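Local coordinates for protein carboxypeptidase 1 (Deinococcus radiodurans str. R1, PDB 5GIV) that probably removes amino acids one at a time from the C-terminus of peptides with broad specificity, as a zinc-dependent metallocarboxypeptidase of the M32 family, at residues A[217-221]-A[264-268]; A[237-241]-A[270-275]. All blocks are in the same frame, centred on the assembly; numbering follows the deposited sequence.

Contact 1 of 2, residues A[217-221]-A[264-268]; sequences VIRDY and TLHEA. With ZN (zinc ion), chain G.
Two helical segments pack here mainly through apolar side-chain surface. Residues 217-221 are the last turn of helix 207-221. Residues 264-268 lie inside helix 257-275. The segment axes run roughly parallel, at 29° (signed crossing angle -29°), and come within 10.3 Å. In register, Ile-218 faces Leu-265, with their CA atoms 6.4 Å apart. Ile-218 is the main bump of its helix. With chi1 p and chi2 t, it sends Ile-218 CG2 into a hollow lined by Thr-264, Leu-265 and Ala-268, at 3.8 Å from Thr-264 CG2, 3.6 Å from Leu-265 CD2 and 3.5 Å from Ala-268 CB. The small Ala-268 lets the branch come this close. Leu-265 is the answering bump. Its CA-to-CB bond points sideways, but the m,t rotamer brings its end across. Leu-265 CD2 lies 3.6 Å from Val-217 CG1 and 3.9 Å from Tyr-221 CE2, while Leu-265 CD1 lies 3.6 Å from Tyr-221 OH. Phe-312 of helix 310-323 also touches Val-217, Tyr-221 and Leu-265. The Thr-264 hydroxyl bonds outside the contact, to Gln-230 among others. His-266 points away from helix 207-221, and His-266 NE2 binds zinc at 2.2 Å. Glu-267 is the predicted proton donor/acceptor. Glu-267 OE2 accepts from water 1 at 2.8 Å, and this water is a zinc ligand. The contact thus packs the back of the HExxH zinc helix of an M32 metallopeptidase.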
ATOM      1  N   VAL A 217      18.008   7.712  14.224  1.00 19.47           N
ATOM      2  CA  VAL A 217      18.959   8.627  13.601  1.00 19.50           C
ATOM      3  C   VAL A 217      18.257   9.536  12.598  1.00 19.40           C
ATOM      4  O   VAL A 217      18.393  10.761  12.651  1.00 19.38           O
ATOM      5  CB  VAL A 217      20.111   7.844  12.949  1.00 19.59           C
ATOM      6  CG1 VAL A 217      20.996   8.788  12.136  1.00 19.62           C
ATOM      7  CG2 VAL A 217      20.925   7.102  14.018  1.00 19.68           C
ATOM      8  N   ILE A 218      17.495   8.961  11.665  1.00 21.22           N
ATOM      9  CA  ILE A 218      16.900   9.826  10.652  1.00 21.12           C
ATOM     10  C   ILE A 218      15.808  10.684  11.267  1.00 21.06           C
ATOM     11  O   ILE A 218      15.529  11.792  10.790  1.00 21.00           O
ATOM     12  CB  ILE A 218      16.375   9.020   9.447  1.00 21.06           C
ATOM     13  CG1 ILE A 218      15.144   8.202   9.837  1.00 21.02           C
ATOM     14  CG2 ILE A 218      17.492   8.174   8.841  1.00 21.14           C
ATOM     15  CD1 ILE A 218      14.541   7.429   8.687  1.00 20.96           C
ATOM     16  N   ARG A 219      15.168  10.198  12.328  1.00 28.49           N
ATOM     17  CA  ARG A 219      14.260  11.051  13.077  1.00 28.43           C
ATOM     18  C   ARG A 219      14.985  12.298  13.572  1.00 28.46           C
ATOM     19  O   ARG A 219      14.493  13.418  13.407  1.00 28.40           O
ATOM     20  CB  ARG A 219      13.648  10.268  14.237  1.00 28.47           C
ATOM     21  CG  ARG A 219      12.641  11.044  15.047  1.00 28.44           C
ATOM     22  CD  ARG A 219      13.157  11.314  16.444  1.00 28.54           C
ATOM     23  NE  ARG A 219      13.019  10.158  17.335  1.00 28.62           N
ATOM     24  CZ  ARG A 219      14.033   9.581  17.969  1.00 28.72           C
ATOM     25  NH1 ARG A 219      15.259  10.051  17.813  1.00 28.77           N
ATOM     26  NH2 ARG A 219      13.818   8.549  18.769  1.00 28.76           N
ATOM     27  N   ASP A 220      16.180  12.122  14.159  1.00 20.34           N
ATOM     28  CA  ASP A 220      16.979  13.276  14.572  1.00 20.38           C
ATOM     29  C   ASP A 220      17.417  14.101  13.370  1.00 20.36           C
ATOM     30  O   ASP A 220      17.534  15.323  13.464  1.00 20.37           O
ATOM     31  CB  ASP A 220      18.215  12.849  15.368  1.00 20.53           C
ATOM     32  CG  ASP A 220      17.876  12.142  16.662  1.00 20.55           C
ATOM     33  OD1 ASP A 220      16.700  12.177  17.078  1.00 20.47           O
ATOM     34  OD2 ASP A 220      18.812  11.590  17.286  1.00 20.65           O
ATOM     35  N   TYR A 221      17.721  13.448  12.245  1.00 17.46           N
ATOM     36  CA  TYR A 221      18.055  14.197  11.036  1.00 17.46           C
ATOM     37  C   TYR A 221      16.953  15.203  10.701  1.00 17.50           C
ATOM     38  O   TYR A 221      17.231  16.333  10.284  1.00 17.52           O
ATOM     39  CB  TYR A 221      18.271  13.238   9.857  1.00 17.43           C
ATOM     40  CG  TYR A 221      19.664  12.633   9.709  1.00 17.40           C
ATOM     41  CD1 TYR A 221      20.661  12.860  10.646  1.00 17.39           C
ATOM     42  CD2 TYR A 221      19.972  11.838   8.608  1.00 17.37           C
ATOM     43  CE1 TYR A 221      21.932  12.300  10.490  1.00 17.40           C
ATOM     44  CE2 TYR A 221      21.218  11.287   8.440  1.00 17.34           C
ATOM     45  CZ  TYR A 221      22.201  11.518   9.378  1.00 17.41           C
ATOM     46  OH  TYR A 221      23.451  10.961   9.194  1.00 17.53           O
ATOM     47  N   THR A 264      19.509   3.340   4.926  1.00 17.32           N
ATOM     48  CA  THR A 264      18.458   4.151   5.525  1.00 17.34           C
ATOM     49  C   THR A 264      18.837   5.632   5.529  1.00 17.33           C
ATOM     50  O   THR A 264      18.035   6.483   5.131  1.00 17.35           O
ATOM     51  CB  THR A 264      18.149   3.640   6.935  1.00 17.35           C
ATOM     52  OG1 THR A 264      17.533   2.351   6.843  1.00 17.37           O
ATOM     53  CG2 THR A 264      17.217   4.586   7.677  1.00 17.37           C
ATOM     54  N   LEU A 265      20.074   5.957   5.928  1.00 17.31           N
ATOM     55  CA  LEU A 265      20.495   7.356   5.915  1.00 17.31           C
ATOM     56  C   LEU A 265      20.460   7.914   4.502  1.00 17.31           C
ATOM     57  O   LEU A 265      19.980   9.028   4.275  1.00 17.32           O
ATOM     58  CB  LEU A 265      21.899   7.497   6.512  1.00 17.29           C
ATOM     59  CG  LEU A 265      22.149   6.967   7.928  1.00 17.29           C
ATOM     60  CD1 LEU A 265      23.500   7.426   8.462  1.00 17.27           C
ATOM     61  CD2 LEU A 265      21.042   7.410   8.859  1.00 17.31           C
ATOM     62  N   HIS A 266      20.884   7.114   3.527  1.00 17.29           N
ATOM     63  CA  HIS A 266      20.870   7.551   2.138  1.00 17.29           C
ATOM     64  C   HIS A 266      19.454   7.877   1.672  1.00 17.32           C
ATOM     65  O   HIS A 266      19.181   8.992   1.211  1.00 17.33           O
ATOM     66  CB  HIS A 266      21.499   6.464   1.262  1.00 17.27           C
ATOM     67  CG  HIS A 266      21.565   6.815  -0.193  1.00 17.27           C
ATOM     68  ND1 HIS A 266      22.728   7.233  -0.802  1.00 17.25           N
ATOM     69  CD2 HIS A 266      20.617   6.805  -1.159  1.00 17.29           C
ATOM     70  CE1 HIS A 266      22.491   7.463  -2.081  1.00 17.25           C
ATOM     71  NE2 HIS A 266      21.217   7.213  -2.323  1.00 17.28           N
ATOM     72  N   GLU A 267      18.528   6.910   1.780  1.00 17.33           N
ATOM     73  CA  GLU A 267      17.157   7.147   1.312  1.00 17.36           C
ATOM     74  C   GLU A 267      16.447   8.231   2.121  1.00 17.39           C
ATOM     75  O   GLU A 267      15.640   8.988   1.566  1.00 17.41           O
ATOM     76  CB  GLU A 267      16.334   5.851   1.347  1.00 17.38           C
ATOM     77  CG  GLU A 267      16.837   4.719   0.448  1.00 17.36           C
ATOM     78  CD  GLU A 267      16.967   5.126  -1.010  1.00 17.36           C
ATOM     79  OE1 GLU A 267      16.190   5.987  -1.479  1.00 17.38           O
ATOM     80  OE2 GLU A 267      17.843   4.565  -1.694  1.00 17.34           O
ATOM     81  N   ALA A 268      16.722   8.320   3.423  1.00 17.38           N
ATOM     82  CA  ALA A 268      16.174   9.419   4.207  1.00 17.41           C
ATOM     83  C   ALA A 268      16.627  10.759   3.648  1.00 17.41           C
ATOM     84  O   ALA A 268      15.855  11.724   3.624  1.00 17.44           O
ATOM     85  CB  ALA A 268      16.580   9.282   5.676  1.00 17.40           C
TER
HETATM   86 ZN    ZN G 601      20.214   7.610  -4.287  1.00 24.45          ZN
HETATM   87  O   HOH W   1      18.630   5.801  -4.134  1.00 19.08           O
HETATM   88  O   HOH W   2      21.614   6.237  -4.856  1.00 20.36           O
HETATM   89  O   HOH W   3      18.562   7.396  -6.072  1.00 18.63           O

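Contact 2 of 2, residues A[237-241]-A[270-275]; sequences FMTRL and HALYEQ. With ZN (zinc ion), chain G.
This is a buried strand-on-helix contact, in which edge strand 238-242 of a small three-stranded sheet packs against the C-terminal end of helix 257-275. The extended segment 238-241 and the helical segment 270-275 run in nearly the same direction, at 28°, with axes 8.8 Å apart at closest. Met-238 pairs with Ala-271 at 6.4 Å between CA atoms, and Arg-240 with Glu-274 at 7.8 Å. Met-238 and Arg-240 point their CA-to-CB bonds toward the helix. Thr-239 points away and touches helix 8-36. Met-238, with chi1 t, lies along the helix surface. Met-238 CG is 4.0 Å from Ala-271 CB, and the end of Met-238 lies near Glu-274. The helix is the one that carries the HExxH motif, and His-270 is the second histidine of that motif. His-270 NE2 binds zinc at 2.2 Å, together with His-266, Glu-296 and three waters. His-270 ND1 is hydrogen-bonded to His-295 of helix 292-306. One turn further along, Glu-274 forms a salt bridge with the strand. Arg-240 extends through chi1 and chi2, both t, then turns at chi3, m. Arg-240 NE donates to Glu-274 OE2 at 3.1 Å, and Arg-240 NH2 adds a weak bond to Glu-274 OE2 at 3.4 Å. The other carboxylate oxygen, OE1 of Glu-274, bonds to His-295 and to the backbone of Gly-289. At the last helical turn, Gln-275 N bonds to Ala-271 O at 2.7 Å. The strand also reaches the dimer partner, since Leu-241 O accepts from Gln-49 of the second subunit.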
ATOM      1  N   PHE A 237      14.870   2.293  -1.682  1.00 20.95           N
ATOM      2  CA  PHE A 237      14.490   3.383  -2.573  1.00 20.87           C
ATOM      3  C   PHE A 237      13.644   4.385  -1.801  1.00 20.82           C
ATOM      4  O   PHE A 237      13.252   4.151  -0.657  1.00 20.86           O
ATOM      5  CB  PHE A 237      13.746   2.867  -3.809  1.00 20.83           C
ATOM      6  CG  PHE A 237      12.443   2.191  -3.499  1.00 20.84           C
ATOM      7  CD1 PHE A 237      12.395   0.831  -3.246  1.00 20.89           C
ATOM      8  CD2 PHE A 237      11.255   2.915  -3.477  1.00 20.79           C
ATOM      9  CE1 PHE A 237      11.188   0.198  -2.970  1.00 20.91           C
ATOM     10  CE2 PHE A 237      10.050   2.292  -3.191  1.00 20.80           C
ATOM     11  CZ  PHE A 237      10.020   0.929  -2.936  1.00 20.86           C
ATOM     12  N   MET A 238      13.379   5.516  -2.444  1.00 23.72           N
ATOM     13  CA  MET A 238      12.495   6.549  -1.926  1.00 23.67           C
ATOM     14  C   MET A 238      11.399   6.801  -2.948  1.00 23.62           C
ATOM     15  O   MET A 238      11.652   6.788  -4.157  1.00 23.60           O
ATOM     16  CB  MET A 238      13.272   7.839  -1.623  1.00 23.69           C
ATOM     17  CG  MET A 238      12.447   9.016  -1.085  1.00 23.65           C
ATOM     18  SD  MET A 238      11.810  10.117  -2.371  1.00 23.59           S
ATOM     19  CE  MET A 238      13.318  10.880  -2.888  1.00 23.62           C
ATOM     20  N   THR A 239      10.177   7.015  -2.467  1.00 17.62           N
ATOM     21  CA  THR A 239       9.061   7.247  -3.372  1.00 17.58           C
ATOM     22  C   THR A 239       8.053   8.169  -2.701  1.00 17.62           C
ATOM     23  O   THR A 239       7.822   8.076  -1.492  1.00 17.62           O
ATOM     24  CB  THR A 239       8.397   5.918  -3.793  1.00 17.61           C
ATOM     25  OG1 THR A 239       7.308   6.172  -4.688  1.00 17.63           O
ATOM     26  CG2 THR A 239       7.893   5.134  -2.587  1.00 17.66           C
ATOM     27  N   ARG A 240       7.454   9.047  -3.496  1.00 23.48           N
ATOM     28  CA  ARG A 240       6.485  10.019  -3.009  1.00 23.45           C
ATOM     29  C   ARG A 240       5.089   9.521  -3.387  1.00 23.46           C
ATOM     30  O   ARG A 240       4.737   9.490  -4.570  1.00 23.45           O
ATOM     31  CB  ARG A 240       6.745  11.389  -3.631  1.00 23.42           C
ATOM     32  CG  ARG A 240       5.697  12.447  -3.288  1.00 23.40           C
ATOM     33  CD  ARG A 240       5.976  13.768  -4.002  1.00 23.36           C
ATOM     34  NE  ARG A 240       6.836  14.716  -3.294  1.00 23.36           N
ATOM     35  CZ  ARG A 240       6.494  15.381  -2.201  1.00 23.34           C
ATOM     36  NH1 ARG A 240       5.308  15.189  -1.665  1.00 23.31           N
ATOM     37  NH2 ARG A 240       7.343  16.248  -1.647  1.00 23.35           N
ATOM     38  N   LEU A 241       4.290   9.149  -2.391  1.00 20.96           N
ATOM     39  CA  LEU A 241       2.917   8.727  -2.654  1.00 20.99           C
ATOM     40  C   LEU A 241       1.921   9.870  -2.520  1.00 20.97           C
ATOM     41  O   LEU A 241       0.726   9.659  -2.761  1.00 21.00           O
ATOM     42  CB  LEU A 241       2.512   7.574  -1.725  1.00 21.04           C
ATOM     43  CG  LEU A 241       3.084   6.194  -2.070  1.00 21.11           C
ATOM     44  CD1 LEU A 241       4.612   6.191  -2.097  1.00 21.09           C
ATOM     45  CD2 LEU A 241       2.579   5.119  -1.106  1.00 21.18           C
ATOM     46  N   HIS A 270      17.274  11.464   0.468  1.00 17.40           N
ATOM     47  CA  HIS A 270      16.323  11.684  -0.617  1.00 17.43           C
ATOM     48  C   HIS A 270      15.004  12.212  -0.075  1.00 17.47           C
ATOM     49  O   HIS A 270      14.437  13.168  -0.609  1.00 17.50           O
ATOM     50  CB  HIS A 270      16.089  10.388  -1.403  1.00 17.42           C
ATOM     51  CG  HIS A 270      17.197  10.032  -2.345  1.00 17.39           C
ATOM     52  ND1 HIS A 270      17.679  10.905  -3.300  1.00 17.39           N
ATOM     53  CD2 HIS A 270      17.912   8.888  -2.486  1.00 17.36           C
ATOM     54  CE1 HIS A 270      18.637  10.313  -3.990  1.00 17.36           C
ATOM     55  NE2 HIS A 270      18.794   9.088  -3.520  1.00 17.34           N
ATOM     56  N   ALA A 271      14.498  11.591   0.993  1.00 17.47           N
ATOM     57  CA  ALA A 271      13.162  11.925   1.475  1.00 17.51           C
ATOM     58  C   ALA A 271      13.134  13.296   2.132  1.00 17.54           C
ATOM     59  O   ALA A 271      12.137  14.023   2.024  1.00 17.58           O
ATOM     60  CB  ALA A 271      12.671  10.860   2.453  1.00 17.51           C
ATOM     61  N   LEU A 272      14.217  13.662   2.825  1.00 17.52           N
ATOM     62  CA  LEU A 272      14.290  14.988   3.426  1.00 17.54           C
ATOM     63  C   LEU A 272      14.131  16.067   2.370  1.00 17.57           C
ATOM     64  O   LEU A 272      13.398  17.043   2.568  1.00 17.62           O
ATOM     65  CB  LEU A 272      15.616  15.148   4.155  1.00 17.52           C
ATOM     66  CG  LEU A 272      15.711  14.385   5.467  1.00 17.50           C
ATOM     67  CD1 LEU A 272      17.129  14.417   5.974  1.00 17.47           C
ATOM     68  CD2 LEU A 272      14.747  15.025   6.478  1.00 17.53           C
ATOM     69  N   TYR A 273      14.815  15.901   1.238  1.00 17.55           N
ATOM     70  CA  TYR A 273      14.672  16.824   0.124  1.00 17.58           C
ATOM     71  C   TYR A 273      13.200  17.001  -0.246  1.00 17.63           C
ATOM     72  O   TYR A 273      12.692  18.127  -0.295  1.00 17.67           O
ATOM     73  CB  TYR A 273      15.505  16.314  -1.050  1.00 17.55           C
ATOM     74  CG  TYR A 273      15.562  17.215  -2.254  1.00 17.58           C
ATOM     75  CD1 TYR A 273      14.977  18.478  -2.249  1.00 17.63           C
ATOM     76  CD2 TYR A 273      16.190  16.790  -3.407  1.00 17.56           C
ATOM     77  CE1 TYR A 273      15.031  19.291  -3.364  1.00 17.66           C
ATOM     78  CE2 TYR A 273      16.254  17.584  -4.511  1.00 17.58           C
ATOM     79  CZ  TYR A 273      15.672  18.835  -4.496  1.00 17.64           C
ATOM     80  OH  TYR A 273      15.750  19.615  -5.629  1.00 17.67           O
ATOM     81  N   GLU A 274      12.506  15.893  -0.529  1.00 18.89           N
ATOM     82  CA  GLU A 274      11.100  15.974  -0.917  1.00 18.81           C
ATOM     83  C   GLU A 274      10.246  16.552   0.208  1.00 18.78           C
ATOM     84  O   GLU A 274       9.324  17.339  -0.045  1.00 18.73           O
ATOM     85  CB  GLU A 274      10.575  14.589  -1.321  1.00 18.80           C
ATOM     86  CG  GLU A 274      11.213  14.004  -2.578  1.00 18.81           C
ATOM     87  CD  GLU A 274      10.855  14.745  -3.851  1.00 18.77           C
ATOM     88  OE1 GLU A 274      11.629  14.656  -4.826  1.00 18.80           O
ATOM     89  OE2 GLU A 274       9.804  15.417  -3.890  1.00 18.73           O
ATOM     90  N   GLN A 275      10.514  16.150   1.455  1.00 17.67           N
ATOM     91  CA  GLN A 275       9.714  16.634   2.575  1.00 17.71           C
ATOM     92  C   GLN A 275       9.931  18.113   2.849  1.00 17.74           C
ATOM     93  O   GLN A 275       9.122  18.722   3.553  1.00 17.78           O
ATOM     94  CB  GLN A 275      10.004  15.822   3.844  1.00 17.67           C
ATOM     95  CG  GLN A 275       9.333  14.433   3.870  1.00 17.66           C
ATOM     96  CD  GLN A 275       9.421  13.754   5.230  1.00 17.64           C
ATOM     97  OE1 GLN A 275      10.289  14.073   6.057  1.00 17.63           O
ATOM     98  NE2 GLN A 275       8.521  12.809   5.468  1.00 17.65           N
TER
HETATM   99 ZN    ZN G 601      20.214   7.610  -4.287  1.00 24.45          ZN
HETATM  100  O   HOH W   1      18.630   5.801  -4.134  1.00 19.08           O
HETATM  101  O   HOH W   2      21.614   6.237  -4.856  1.00 20.36           O
HETATM  102  O   HOH W   3      18.562   7.396  -6.072  1.00 18.63           O

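In the fold
Contacts 1 and 2 have centres 11 Å apart and share helix 257-275. Contact 1 uses its middle, contact 2 its C-terminal part. Along the chain the order is 217-221, 237-241, 264-268, 270-275, so the two contacts cross. Helix 207-221 and then strand 238-242 come first, and the zinc helix that follows packs on both. Each contact brings one zinc-binding histidine, and the three zinc-bound waters belong to both. Direct packing joins them too. Glu-267 OE1 lies 3.0 Å from Met-238 N, and Tyr-221 CB lies 4.2 Å from Leu-272 CD1. The metal-binding helix thus packs on helix 207-221 and on one face of the small sheet, with Glu-296 completing the protein ligands.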